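Local structure of putative pectin lyase (Geobacillus virus E2, 7CHU) at residues 96-101 / 113-118; 125-130 / 153-158; 129-134 / 159-164; 135-140 / 172-177; 166-171 / 191-196. The protein serves as a tailspike of a thermophilic bacteriophage and probably binds, and may cleave, carbohydrate of the host surface. All coordinates share one frame; numbering follows the deposited sequence.

In the fold
The five contacts lie on the same side of the chain's centre, in the early coils of what the family identifies as a right-handed parallel beta-helix. Contact 1 comes first along the chain and packs helix 91-99 on strand 113-117. Contacts 2 and 3 are successive parts of the pairing of strand 128-130 with strand 156-160, and their centres are about 13 Å apart. Contact 4 pairs strands 135-139 and 169-175, and contact 5 continues strand 169-175 onto 187-195. Contacts 3 and 5 are nearest, with centres about 8 Å apart. The segments of contacts 2 and 3 alternate along the chain with those of contact 4, as expected when successive coils stack and share one hydrophobic interior.

Contact 1 (96-101 / 113-118); sequences NAINSI and GIVYFP
Val-115 meets the last turn of the helix and the residues just beyond it with both of its methyl groups. CG2 touches Ile-101 CG1 at 3.8 Å and Ile-98 CG1 at 4.1 Å, so one methyl lies against two isoleucines. With CG1 anti to the backbone N (chi1 175°), the other methyl comes 4.3 Å from Ala-97 CB. The side chains of Ile-98 and Val-115 cross at about a right angle, whereas Ile-101 meets the valine at a slant and brings its CD1 4.2 Å from Ile-114 O. The valine's branching at CB supplies two contact points from a short stem, and the small alanine lets the helix come close to the strand. The side-chain contacts among Ala-97, Ile-98, Ile-101 and Val-115 are all apolar packing.

Gly-113 lies beside Ile-101, whose CG2 is 4.3 Å from Gly-113 N. At its backbone angles a CB would be pressed against the preceding carbonyl oxygen, so glycine fits here.

The end of the helix is held by its own bonds. Ser-100 OG donates to Ala-97 O at 2.6 Å, and Ile-101 N donates to Ile-98 O at 3.1 Å, which fixes the turn that returns Ile-101 to the strand.

Farther out, Ala-97 touches Phe-80, Ile-101 touches Val-75 and Ile-135, and Ile-98 reaches Ile-128, Ile-130 and Leu-137. Helix 91-99 thus packs against the end of the beta-helix, consistent with a cap over its first coil, where strand 113-117 runs parallel between strands 75-76 and 135-139.

Contact 2 (125-130 / 153-158); sequences TSKITI and NGNPVF
Lys-127 opens the contact by lying alongside Pro-156. Its CG is anti to the backbone N (chi1 175°), and CD rests 4.1 Å from Pro-156 CG, so the aliphatic part of a long charged residue runs beside the proline ring. The chain bends farther out, and its NZ forms a salt bridge with Glu-159. On the backbone side Lys-127 CA approaches Pro-156 O at 3.4 Å in a CA-H...O contact. Its N donates to a water at 3.2 Å, which also accepts from Asn-155 ND2 at 3.0 Å and, weakly, from Asn-153 ND2. An Asx turn shapes this loop: Asn-153 OD1 accepts from Asn-155 N.

Next, Ile-128 N donates to Val-157 O at 2.9 Å, with an N-H...acceptor angle of 158°. Its O receives Phe-158 CA at 3.3 Å in a CA-H...O contact and a backbone hydrogen bond from Glu-159, completing the parallel bridge with Phe-158. Ile-128 CG2 meets the ring of Phe-158 at its edge, in plane, 3.8 Å from CD1. Beyond it, Ile-130 CD1 approaches the same CD1 of Phe-158 obliquely. Branched aliphatic residues thus line up beside an aromatic ring in the buried interior.

The chain turns a corner at Val-157 and Phe-158. Val-157 packs on Ile-147 and Ile-179 of strands 145-149 and 177-180, Phe-158 also meets Leu-137 of strand 135-139, and Ile-128 is covered by Ile-94 and Ile-98 of helix 91-99.

Contact 3 (129-134 / 159-164); sequences TINKSN and EFVPSD
Thr-129 and Ile-130 pair in parallel with Glu-159 and Phe-160, held by hydrogen bonds from Ile-130 N to Glu-159 O (2.7 Å) and from Val-161 N to Ile-130 O (3.3 Å).

On the inner face Ile-130 runs alongside Phe-160 and puts CG1 and CD1 over one face of its ring. The second torsion of the isoleucine (chi2 86°) sets CD1 over the ring centre, 4.0 Å from the centroid in a CH-pi contact, while CB comes 3.6 Å from Phe-160 CD2.

On the other face Thr-129 and Glu-159 lie side by side, CG2 of the threonine 3.5 Å from OE1 of the glutamate. That carboxylate is held by Lys-127 through a salt bridge, and by a water that donates to OE1 at 2.8 Å and accepts from Asn-131 ND2 at 3.1 Å.

Where the strand ends, Asn-131 continues the pairing with its side chain. ND2 donates to Val-161 O at 3.0 Å with an N-H...acceptor angle of 169°, and the oxygen lies in the plane of the amide. An amide suits this place because one ND2 can serve both the carbonyl and the water. A second water joins Asn-131 O to Ser-163 OG.

Parallel strands one coil apart, with apolar and aromatic residues stacked inside and polar ones outside, are characteristic of the pectate-lyase-like parallel beta-helix.

Contact 4 (135-140 / 172-177); sequences IRLVGA and VGIEKM
Arg-136 and Glu-175 are brought together by their torsions: Glu-175 CG stands beside its backbone N and anti to the carbonyl carbon (chi1 -56°), while Arg-136 bends at chi3 (-68°), which places NE. NH1 then reaches Glu-175 OE2 at 2.7 Å in a salt bridge on the syn side of the carboxylate, with the two flat groups 21° apart. The arginine is long enough to span two strand positions, passing over Gly-173, where no side chain stands in its way. Val-138 CG2 packs beside the glutamate, 4.1 Å from its CD.

Arg-136 NH2 donates to Ala-140 O of the third subunit, so the ion pair lies at the trimer interface.

The backbones pair in parallel through Leu-137 N to Gly-173 O (2.9 Å), Glu-175 N to Leu-137 O (2.8 Å) and Gly-139 N to Glu-175 O (3.0 Å). On the inner face the flexible Met-177 brings CE to 3.9 Å from Leu-137 CB. Gly-139 CA lies 3.1 Å from Lys-176 O, too close for a CB to fit between the chains at the corner.

Such in-register pairing of successive coils, with a corner at Lys-176, is the hallmark of a parallel beta-helix.

Contact 5 (166-171 / 191-196); sequences AQRLCF and LKKISL
Leu-169 and Ser-195 carry the backbone hydrogen bonds of this parallel pairing. Leu-169 N donates to Lys-193 O at 2.9 Å, Ser-195 N to Leu-169 O at 2.7 Å, and Phe-171 N to Ser-195 O at 3.0 Å.

Polar side-chain bonds centre on Arg-168, whose chain bends at chi3 (67°) to place NE. NE donates to Ser-195 OG at 2.9 Å, the hydroxyl tilted from the guanidinium plane. NH2 donates to Ile-194 O at 3.1 Å, approaching from above that carbonyl's plane although the oxygen lies at the edge of the guanidinium. One face of the guanidinium covers Lys-193 C, 3.5 Å from the plane. Serine's short side chain suits the place, putting OG beside NE. Arg-168 NH1 and Lys-193 NZ, 5.3 Å apart, are like charges, and both form salt bridges with Glu-216, which probably offsets their repulsion. Arg-168 also makes a cation-pi contact with Trp-218.

Among apolar contacts, Leu-196 CB lies over a face of the Phe-171 ring, 4.0 Å from the centroid in a CH-pi contact. Leu-169 CB packs on Ile-194 CG1, on the face turned inward.

Both of those inward residues touch Phe-160 of strand 156-160, while Leu-191 hydrogen-bonds by its backbone onward to Tyr-213 and Glu-215. Phe-171 and Leu-196 meet Ser-143 and Tyr-226 of the third subunit, respectively. Strand 187-195 thus stands between strands 169-175 and 212-215.

Contact 1 (96-101 / 113-118)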
# COMPACT_ATOMS: atom_id res chain seq x y z
N ASN A 96 -35.29 8.73 -11.04
CA ASN A 96 -36.40 8.33 -10.18
C ASN A 96 -35.96 7.30 -9.15
O ASN A 96 -36.35 7.38 -7.98
CB ASN A 96 -37.57 7.80 -11.04
CG ASN A 96 -38.32 8.92 -11.74
OD1 ASN A 96 -38.12 10.08 -11.41
ND2 ASN A 96 -39.21 8.58 -12.67
N ALA A 97 -35.13 6.34 -9.56
CA ALA A 97 -34.61 5.35 -8.62
C ALA A 97 -33.82 6.01 -7.51
O ALA A 97 -34.04 5.72 -6.33
CB ALA A 97 -33.72 4.34 -9.35
N ILE A 98 -32.87 6.89 -7.86
CA ILE A 98 -32.08 7.61 -6.87
C ILE A 98 -32.98 8.47 -5.98
O ILE A 98 -32.81 8.50 -4.75
CB ILE A 98 -31.02 8.47 -7.58
CG1 ILE A 98 -29.89 7.60 -8.15
CG2 ILE A 98 -30.48 9.56 -6.66
CD1 ILE A 98 -29.10 8.30 -9.19
N ASN A 99 -33.94 9.18 -6.58
CA ASN A 99 -34.85 10.03 -5.80
C ASN A 99 -35.71 9.24 -4.83
O ASN A 99 -36.15 9.81 -3.82
CB ASN A 99 -35.76 10.84 -6.72
CG ASN A 99 -35.01 11.95 -7.42
OD1 ASN A 99 -33.87 12.27 -7.07
ND2 ASN A 99 -35.64 12.54 -8.43
N SER A 100 -35.93 7.95 -5.09
CA SER A 100 -36.74 7.14 -4.19
C SER A 100 -36.01 6.78 -2.91
O SER A 100 -36.64 6.26 -1.99
CB SER A 100 -37.21 5.86 -4.88
OG SER A 100 -36.13 4.94 -5.07
N ILE A 101 -34.69 6.98 -2.85
CA ILE A 101 -33.98 6.77 -1.59
C ILE A 101 -34.40 7.85 -0.59
O ILE A 101 -34.37 9.05 -0.88
CB ILE A 101 -32.46 6.79 -1.80
CG1 ILE A 101 -32.02 5.65 -2.72
CG2 ILE A 101 -31.75 6.68 -0.45
CD1 ILE A 101 -32.03 4.33 -2.06
N GLY A 113 -28.84 4.11 1.33
CA GLY A 113 -28.75 2.75 0.84
C GLY A 113 -28.13 2.69 -0.55
O GLY A 113 -27.60 3.66 -1.06
N ILE A 114 -28.21 1.50 -1.15
CA ILE A 114 -27.61 1.23 -2.45
C ILE A 114 -28.65 1.44 -3.53
O ILE A 114 -29.81 1.01 -3.38
CB ILE A 114 -27.04 -0.20 -2.52
CG1 ILE A 114 -25.83 -0.37 -1.59
CG2 ILE A 114 -26.67 -0.58 -3.96
CD1 ILE A 114 -25.15 -1.77 -1.69
N VAL A 115 -28.25 2.08 -4.62
CA VAL A 115 -28.97 2.06 -5.89
C VAL A 115 -28.21 1.14 -6.84
O VAL A 115 -27.07 1.43 -7.23
CB VAL A 115 -29.10 3.47 -6.49
CG1 VAL A 115 -29.76 3.37 -7.88
CG2 VAL A 115 -29.92 4.37 -5.56
N TYR A 116 -28.83 0.03 -7.23
CA TYR A 116 -28.13 -1.03 -7.92
C TYR A 116 -28.48 -1.01 -9.40
O TYR A 116 -29.67 -0.94 -9.76
CB TYR A 116 -28.47 -2.40 -7.33
CG TYR A 116 -27.78 -3.48 -8.11
CD1 TYR A 116 -26.40 -3.65 -8.01
CD2 TYR A 116 -28.48 -4.29 -8.99
CE1 TYR A 116 -25.74 -4.65 -8.74
CE2 TYR A 116 -27.83 -5.28 -9.73
CZ TYR A 116 -26.47 -5.45 -9.60
OH TYR A 116 -25.83 -6.44 -10.34
N PHE A 117 -27.46 -1.09 -10.25
CA PHE A 117 -27.61 -1.06 -11.71
C PHE A 117 -27.22 -2.44 -12.24
O PHE A 117 -26.01 -2.76 -12.27
CB PHE A 117 -26.70 -0.00 -12.36
CG PHE A 117 -27.00 1.43 -11.99
CD1 PHE A 117 -26.78 1.89 -10.70
CD2 PHE A 117 -27.41 2.32 -12.96
CE1 PHE A 117 -27.05 3.21 -10.38
CE2 PHE A 117 -27.68 3.66 -12.64
CZ PHE A 117 -27.51 4.10 -11.35
N PRO A 118 -28.16 -3.28 -12.68
CA PRO A 118 -27.79 -4.60 -13.21
C PRO A 118 -27.00 -4.46 -14.50
O PRO A 118 -26.96 -3.40 -15.13
CB PRO A 118 -29.14 -5.30 -13.46
CG PRO A 118 -30.17 -4.48 -12.70
CD PRO A 118 -29.62 -3.07 -12.68

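Contact 2 (125-130 / 153-158)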
# COMPACT_ATOMS: atom_id res chain seq x y z
N THR A 125 -28.79 11.01 -21.06
CA THR A 125 -28.81 12.17 -21.94
C THR A 125 -28.77 13.50 -21.21
O THR A 125 -28.67 14.55 -21.87
CB THR A 125 -30.06 12.15 -22.85
OG1 THR A 125 -31.24 12.22 -22.04
CG2 THR A 125 -30.09 10.87 -23.68
N SER A 126 -28.86 13.51 -19.89
CA SER A 126 -28.70 14.73 -19.14
C SER A 126 -28.27 14.37 -17.73
O SER A 126 -28.35 13.21 -17.31
CB SER A 126 -29.99 15.57 -19.12
OG SER A 126 -31.00 14.98 -18.34
N LYS A 127 -27.78 15.38 -17.03
CA LYS A 127 -27.12 15.22 -15.74
C LYS A 127 -28.03 14.49 -14.76
O LYS A 127 -29.22 14.81 -14.63
CB LYS A 127 -26.75 16.60 -15.21
CG LYS A 127 -26.16 16.62 -13.83
CD LYS A 127 -25.89 18.06 -13.36
CE LYS A 127 -27.15 18.91 -13.22
NZ LYS A 127 -26.84 20.20 -12.51
N ILE A 128 -27.47 13.49 -14.07
CA ILE A 128 -28.14 12.78 -12.99
C ILE A 128 -27.54 13.24 -11.67
O ILE A 128 -26.32 13.19 -11.49
CB ILE A 128 -28.00 11.25 -13.16
CG1 ILE A 128 -28.83 10.79 -14.37
CG2 ILE A 128 -28.46 10.52 -11.89
CD1 ILE A 128 -28.50 9.37 -14.82
N THR A 129 -28.40 13.65 -10.74
CA THR A 129 -27.93 14.30 -9.52
C THR A 129 -28.17 13.42 -8.31
O THR A 129 -29.23 12.79 -8.17
CB THR A 129 -28.63 15.66 -9.34
OG1 THR A 129 -30.04 15.47 -9.20
CG2 THR A 129 -28.37 16.57 -10.54
N ILE A 130 -27.19 13.39 -7.42
CA ILE A 130 -27.25 12.71 -6.14
C ILE A 130 -27.05 13.81 -5.09
O ILE A 130 -25.94 14.33 -4.94
CB ILE A 130 -26.18 11.61 -6.01
CG1 ILE A 130 -26.36 10.54 -7.09
CG2 ILE A 130 -26.29 10.93 -4.64
CD1 ILE A 130 -25.72 10.82 -8.42
N ASN A 153 -23.11 19.33 -23.13
CA ASN A 153 -23.11 20.71 -22.66
C ASN A 153 -22.14 20.93 -21.51
O ASN A 153 -22.22 21.95 -20.81
CB ASN A 153 -24.52 21.14 -22.24
CG ASN A 153 -25.07 20.29 -21.11
OD1 ASN A 153 -24.35 19.47 -20.53
ND2 ASN A 153 -26.33 20.45 -20.81
N GLY A 154 -21.19 20.01 -21.32
CA GLY A 154 -20.21 20.14 -20.26
C GLY A 154 -20.68 19.70 -18.89
O GLY A 154 -19.89 19.77 -17.94
N ASN A 155 -21.92 19.25 -18.75
CA ASN A 155 -22.41 18.78 -17.46
C ASN A 155 -21.86 17.40 -17.14
O ASN A 155 -21.43 16.67 -18.03
CB ASN A 155 -23.94 18.71 -17.45
CG ASN A 155 -24.59 20.02 -16.98
OD1 ASN A 155 -23.91 20.91 -16.46
ND2 ASN A 155 -25.89 20.13 -17.17
N PRO A 156 -21.88 17.02 -15.86
CA PRO A 156 -21.47 15.66 -15.49
C PRO A 156 -22.58 14.65 -15.75
O PRO A 156 -23.76 15.00 -15.84
CB PRO A 156 -21.17 15.77 -14.00
CG PRO A 156 -21.94 16.97 -13.52
CD PRO A 156 -21.99 17.91 -14.69
N VAL A 157 -22.17 13.39 -15.91
CA VAL A 157 -23.14 12.29 -15.99
C VAL A 157 -23.77 12.08 -14.62
O VAL A 157 -25.00 12.07 -14.48
CB VAL A 157 -22.46 11.00 -16.50
CG1 VAL A 157 -23.48 9.88 -16.59
CG2 VAL A 157 -21.86 11.22 -17.85
N PHE A 158 -22.93 11.94 -13.59
CA PHE A 158 -23.38 11.87 -12.20
C PHE A 158 -22.82 13.07 -11.46
O PHE A 158 -21.60 13.21 -11.35
CB PHE A 158 -22.89 10.59 -11.51
CG PHE A 158 -23.53 9.33 -12.01
CD1 PHE A 158 -24.92 9.20 -12.01
CD2 PHE A 158 -22.75 8.27 -12.44
CE1 PHE A 158 -25.50 8.02 -12.45
CE2 PHE A 158 -23.33 7.10 -12.87
CZ PHE A 158 -24.70 6.97 -12.89
O HOH W 1 -27.50 18.08 -18.70

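Contact 3 (129-134 / 159-164)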
# COMPACT_ATOMS: atom_id res chain seq x y z
N THR A 129 -28.40 13.65 -10.74
CA THR A 129 -27.93 14.30 -9.52
C THR A 129 -28.17 13.42 -8.31
O THR A 129 -29.23 12.79 -8.17
CB THR A 129 -28.63 15.66 -9.34
OG1 THR A 129 -30.04 15.47 -9.20
CG2 THR A 129 -28.37 16.57 -10.54
N ILE A 130 -27.19 13.39 -7.42
CA ILE A 130 -27.25 12.71 -6.14
C ILE A 130 -27.05 13.81 -5.09
O ILE A 130 -25.94 14.33 -4.94
CB ILE A 130 -26.18 11.61 -6.01
CG1 ILE A 130 -26.36 10.54 -7.09
CG2 ILE A 130 -26.29 10.93 -4.64
CD1 ILE A 130 -25.72 10.82 -8.42
N ASN A 131 -28.12 14.19 -4.40
CA ASN A 131 -28.07 15.34 -3.50
C ASN A 131 -28.27 14.96 -2.04
O ASN A 131 -28.44 15.85 -1.20
CB ASN A 131 -29.13 16.39 -3.86
CG ASN A 131 -29.06 16.85 -5.30
OD1 ASN A 131 -30.08 16.85 -5.97
ND2 ASN A 131 -27.88 17.26 -5.78
N LYS A 132 -28.30 13.69 -1.72
CA LYS A 132 -28.54 13.26 -0.34
C LYS A 132 -27.45 12.30 0.10
O LYS A 132 -26.86 11.60 -0.72
CB LYS A 132 -29.92 12.61 -0.21
CG LYS A 132 -31.06 13.60 -0.45
CD LYS A 132 -32.41 12.96 -0.25
CE LYS A 132 -33.52 13.95 -0.57
NZ LYS A 132 -34.87 13.32 -0.44
N SER A 133 -27.18 12.29 1.41
CA SER A 133 -26.11 11.49 1.98
C SER A 133 -26.45 9.99 1.96
O SER A 133 -27.62 9.59 1.86
CB SER A 133 -25.83 11.91 3.43
OG SER A 133 -25.19 13.17 3.47
N ASN A 134 -25.40 9.18 2.07
CA ASN A 134 -25.50 7.72 2.25
C ASN A 134 -26.05 7.02 1.02
O ASN A 134 -26.73 6.00 1.13
CB ASN A 134 -26.33 7.37 3.49
CG ASN A 134 -25.76 7.98 4.74
OD1 ASN A 134 -24.56 8.12 4.86
ND2 ASN A 134 -26.61 8.35 5.67
N GLU A 159 -23.71 13.90 -10.90
CA GLU A 159 -23.33 15.02 -10.06
C GLU A 159 -23.67 14.69 -8.61
O GLU A 159 -24.86 14.56 -8.26
CB GLU A 159 -24.05 16.31 -10.51
CG GLU A 159 -23.54 17.57 -9.78
CD GLU A 159 -24.40 18.84 -10.03
OE1 GLU A 159 -25.63 18.75 -10.19
OE2 GLU A 159 -23.83 19.96 -10.05
N PHE A 160 -22.64 14.59 -7.76
CA PHE A 160 -22.80 14.47 -6.31
C PHE A 160 -22.50 15.85 -5.73
O PHE A 160 -21.37 16.33 -5.83
CB PHE A 160 -21.83 13.44 -5.70
CG PHE A 160 -22.04 12.01 -6.15
CD1 PHE A 160 -21.54 11.57 -7.37
CD2 PHE A 160 -22.70 11.09 -5.33
CE1 PHE A 160 -21.71 10.25 -7.77
CE2 PHE A 160 -22.88 9.77 -5.72
CZ PHE A 160 -22.39 9.36 -6.96
N VAL A 161 -23.50 16.48 -5.10
CA VAL A 161 -23.34 17.79 -4.48
C VAL A 161 -24.49 17.93 -3.48
O VAL A 161 -25.59 17.47 -3.79
CB VAL A 161 -23.36 18.92 -5.53
CG1 VAL A 161 -24.73 19.00 -6.25
CG2 VAL A 161 -23.03 20.28 -4.92
N PRO A 162 -24.30 18.53 -2.31
CA PRO A 162 -25.44 18.70 -1.40
C PRO A 162 -26.46 19.65 -1.99
O PRO A 162 -26.10 20.66 -2.59
CB PRO A 162 -24.80 19.29 -0.13
CG PRO A 162 -23.50 19.94 -0.62
CD PRO A 162 -23.04 19.03 -1.73
N SER A 163 -27.74 19.32 -1.81
CA SER A 163 -28.77 20.26 -2.25
C SER A 163 -28.64 21.60 -1.53
O SER A 163 -28.91 22.64 -2.13
CB SER A 163 -30.16 19.66 -2.03
OG SER A 163 -30.37 19.34 -0.65
N ASP A 164 -28.24 21.58 -0.26
CA ASP A 164 -27.99 22.77 0.54
C ASP A 164 -26.47 22.92 0.71
O ASP A 164 -25.85 22.09 1.38
CB ASP A 164 -28.69 22.62 1.89
CG ASP A 164 -28.56 23.86 2.77
OD1 ASP A 164 -27.86 24.84 2.39
OD2 ASP A 164 -29.18 23.84 3.86
O HOH W 2 -27.58 19.17 -8.24
O HOH W 3 -31.17 16.60 -0.51

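Contact 4 (135-140 / 172-177)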
# COMPACT_ATOMS: atom_id res chain seq x y z
N ILE A 135 -25.79 7.55 -0.17
CA ILE A 135 -26.26 6.92 -1.39
C ILE A 135 -25.05 6.33 -2.10
O ILE A 135 -24.06 7.03 -2.35
CB ILE A 135 -27.02 7.91 -2.29
CG1 ILE A 135 -28.35 8.31 -1.63
CG2 ILE A 135 -27.29 7.29 -3.67
CD1 ILE A 135 -29.29 9.16 -2.56
N ARG A 136 -25.12 5.04 -2.42
CA ARG A 136 -24.06 4.36 -3.17
C ARG A 136 -24.64 3.85 -4.48
O ARG A 136 -25.68 3.19 -4.47
CB ARG A 136 -23.48 3.20 -2.37
CG ARG A 136 -22.39 3.61 -1.40
CD ARG A 136 -21.70 2.36 -0.88
NE ARG A 136 -22.60 1.60 -0.02
CZ ARG A 136 -22.65 0.27 0.03
NH1 ARG A 136 -21.86 -0.47 -0.74
NH2 ARG A 136 -23.50 -0.32 0.86
N LEU A 137 -23.97 4.15 -5.59
CA LEU A 137 -24.33 3.64 -6.91
C LEU A 137 -23.46 2.41 -7.22
O LEU A 137 -22.24 2.52 -7.37
CB LEU A 137 -24.15 4.70 -7.98
CG LEU A 137 -24.73 6.11 -7.75
CD1 LEU A 137 -24.43 7.04 -8.93
CD2 LEU A 137 -26.24 6.05 -7.46
N VAL A 138 -24.09 1.25 -7.34
CA VAL A 138 -23.39 -0.02 -7.47
C VAL A 138 -23.89 -0.72 -8.72
O VAL A 138 -25.10 -0.88 -8.90
CB VAL A 138 -23.62 -0.91 -6.23
CG1 VAL A 138 -22.94 -2.29 -6.41
CG2 VAL A 138 -23.16 -0.19 -4.95
N GLY A 139 -22.96 -1.16 -9.58
CA GLY A 139 -23.28 -1.97 -10.73
C GLY A 139 -22.81 -3.41 -10.60
O GLY A 139 -22.38 -3.87 -9.54
N ALA A 140 -22.91 -4.14 -11.71
CA ALA A 140 -22.54 -5.55 -11.73
C ALA A 140 -21.07 -5.80 -12.06
O ALA A 140 -20.62 -6.95 -11.99
CB ALA A 140 -23.42 -6.30 -12.73
N VAL A 172 -21.19 8.98 0.34
CA VAL A 172 -21.66 8.62 -1.00
C VAL A 172 -20.58 7.82 -1.71
O VAL A 172 -19.43 7.77 -1.28
CB VAL A 172 -22.07 9.87 -1.83
CG1 VAL A 172 -23.36 10.52 -1.27
CG2 VAL A 172 -20.92 10.87 -1.90
N GLY A 173 -20.94 7.18 -2.82
CA GLY A 173 -19.93 6.40 -3.51
C GLY A 173 -20.45 5.80 -4.80
O GLY A 173 -21.65 5.82 -5.10
N ILE A 174 -19.49 5.27 -5.57
CA ILE A 174 -19.74 4.49 -6.78
C ILE A 174 -18.91 3.22 -6.65
O ILE A 174 -17.76 3.26 -6.21
CB ILE A 174 -19.33 5.27 -8.06
CG1 ILE A 174 -20.10 6.61 -8.18
CG2 ILE A 174 -19.54 4.40 -9.31
CD1 ILE A 174 -19.72 7.43 -9.39
N GLU A 175 -19.48 2.09 -7.07
CA GLU A 175 -18.77 0.81 -7.08
C GLU A 175 -19.17 0.03 -8.33
O GLU A 175 -20.34 0.01 -8.70
CB GLU A 175 -19.07 -0.05 -5.84
CG GLU A 175 -18.79 0.58 -4.49
CD GLU A 175 -19.36 -0.27 -3.34
OE1 GLU A 175 -19.38 -1.51 -3.47
OE2 GLU A 175 -19.83 0.28 -2.32
N LYS A 176 -18.19 -0.59 -8.97
CA LYS A 176 -18.41 -1.64 -9.96
C LYS A 176 -19.29 -1.19 -11.14
O LYS A 176 -20.29 -1.85 -11.47
CB LYS A 176 -19.01 -2.87 -9.27
CG LYS A 176 -18.26 -3.35 -8.07
CD LYS A 176 -16.95 -3.95 -8.51
CE LYS A 176 -16.13 -4.52 -7.35
NZ LYS A 176 -14.90 -5.18 -7.93
N MET A 177 -18.87 -0.13 -11.82
CA MET A 177 -19.55 0.32 -13.03
C MET A 177 -18.63 1.30 -13.77
O MET A 177 -17.67 1.81 -13.20
CB MET A 177 -20.90 0.98 -12.71
CG MET A 177 -20.79 2.41 -12.17
SD MET A 177 -22.43 3.26 -12.02
CE MET A 177 -23.14 2.22 -10.80

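Contact 5 (166-171 / 191-196)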
# COMPACT_ATOMS: atom_id res chain seq x y z
N ALA A 166 -24.77 24.90 2.47
CA ALA A 166 -24.34 25.20 3.83
C ALA A 166 -23.97 23.94 4.60
O ALA A 166 -23.46 24.04 5.73
CB ALA A 166 -25.46 25.96 4.56
N GLN A 167 -24.22 22.77 4.01
CA GLN A 167 -24.04 21.44 4.57
C GLN A 167 -23.12 20.64 3.66
O GLN A 167 -22.69 21.09 2.58
CB GLN A 167 -25.38 20.71 4.71
CG GLN A 167 -26.52 21.44 5.36
CD GLN A 167 -27.52 20.44 5.91
OE1 GLN A 167 -27.13 19.50 6.61
NE2 GLN A 167 -28.79 20.62 5.58
N ARG A 168 -22.87 19.40 4.05
CA ARG A 168 -22.06 18.50 3.25
C ARG A 168 -22.85 17.25 2.88
O ARG A 168 -23.85 16.89 3.52
CB ARG A 168 -20.79 18.15 3.98
CG ARG A 168 -20.00 19.40 4.35
CD ARG A 168 -18.64 19.06 4.84
NE ARG A 168 -17.81 18.48 3.80
CZ ARG A 168 -17.14 19.20 2.90
NH1 ARG A 168 -17.21 20.53 2.93
NH2 ARG A 168 -16.39 18.59 2.00
N LEU A 169 -22.39 16.61 1.82
CA LEU A 169 -22.86 15.30 1.43
C LEU A 169 -21.90 14.27 2.00
O LEU A 169 -20.69 14.36 1.76
CB LEU A 169 -22.89 15.20 -0.10
CG LEU A 169 -23.88 14.22 -0.68
CD1 LEU A 169 -25.27 14.69 -0.30
CD2 LEU A 169 -23.71 14.21 -2.18
N CYS A 170 -22.41 13.28 2.74
CA CYS A 170 -21.56 12.30 3.40
C CYS A 170 -21.84 10.86 2.96
O CYS A 170 -22.98 10.49 2.66
CB CYS A 170 -21.69 12.38 4.92
SG CYS A 170 -21.24 13.98 5.59
N PHE A 171 -20.76 10.07 2.93
CA PHE A 171 -20.85 8.61 2.73
C PHE A 171 -21.51 8.25 1.41
O PHE A 171 -22.32 7.32 1.35
CB PHE A 171 -21.59 7.94 3.89
CG PHE A 171 -21.01 8.24 5.25
CD1 PHE A 171 -19.84 7.60 5.68
CD2 PHE A 171 -21.64 9.15 6.09
CE1 PHE A 171 -19.31 7.88 6.93
CE2 PHE A 171 -21.13 9.42 7.36
CZ PHE A 171 -19.97 8.80 7.78
N LEU A 191 -17.84 15.59 -8.07
CA LEU A 191 -17.93 15.49 -6.62
C LEU A 191 -17.68 16.87 -6.01
O LEU A 191 -16.68 17.52 -6.34
CB LEU A 191 -16.91 14.47 -6.05
CG LEU A 191 -16.82 13.06 -6.65
CD1 LEU A 191 -15.78 12.18 -5.89
CD2 LEU A 191 -18.19 12.36 -6.65
N LYS A 192 -18.57 17.32 -5.13
CA LYS A 192 -18.42 18.64 -4.55
C LYS A 192 -18.99 18.65 -3.14
O LYS A 192 -20.12 18.22 -2.94
CB LYS A 192 -19.12 19.71 -5.39
CG LYS A 192 -19.03 21.13 -4.79
CD LYS A 192 -19.50 22.17 -5.79
CE LYS A 192 -19.42 23.56 -5.19
NZ LYS A 192 -19.68 24.61 -6.24
N LYS A 193 -18.20 19.16 -2.19
CA LYS A 193 -18.62 19.32 -0.79
C LYS A 193 -19.06 17.99 -0.19
O LYS A 193 -20.09 17.87 0.48
CB LYS A 193 -19.70 20.40 -0.66
CG LYS A 193 -19.13 21.81 -0.79
CD LYS A 193 -20.24 22.86 -0.72
CE LYS A 193 -19.72 24.26 -1.02
NZ LYS A 193 -18.82 24.72 0.05
N ILE A 194 -18.25 16.97 -0.46
CA ILE A 194 -18.52 15.60 -0.03
C ILE A 194 -17.55 15.26 1.08
O ILE A 194 -16.38 15.67 1.04
CB ILE A 194 -18.38 14.63 -1.21
CG1 ILE A 194 -19.52 14.80 -2.21
CG2 ILE A 194 -18.26 13.18 -0.75
CD1 ILE A 194 -19.31 13.90 -3.43
N SER A 195 -18.02 14.51 2.07
CA SER A 195 -17.16 13.95 3.11
C SER A 195 -17.34 12.45 3.15
O SER A 195 -18.44 11.93 2.92
CB SER A 195 -17.50 14.53 4.50
OG SER A 195 -17.04 15.86 4.63
N LEU A 196 -16.24 11.74 3.46
CA LEU A 196 -16.30 10.31 3.77
C LEU A 196 -16.88 9.49 2.62
O LEU A 196 -17.63 8.53 2.84
CB LEU A 196 -17.06 10.07 5.07
CG LEU A 196 -16.29 10.60 6.29
CD1 LEU A 196 -17.17 11.16 7.41
CD2 LEU A 196 -15.40 9.50 6.80
O HOH W 4 -20.69 23.11 2.54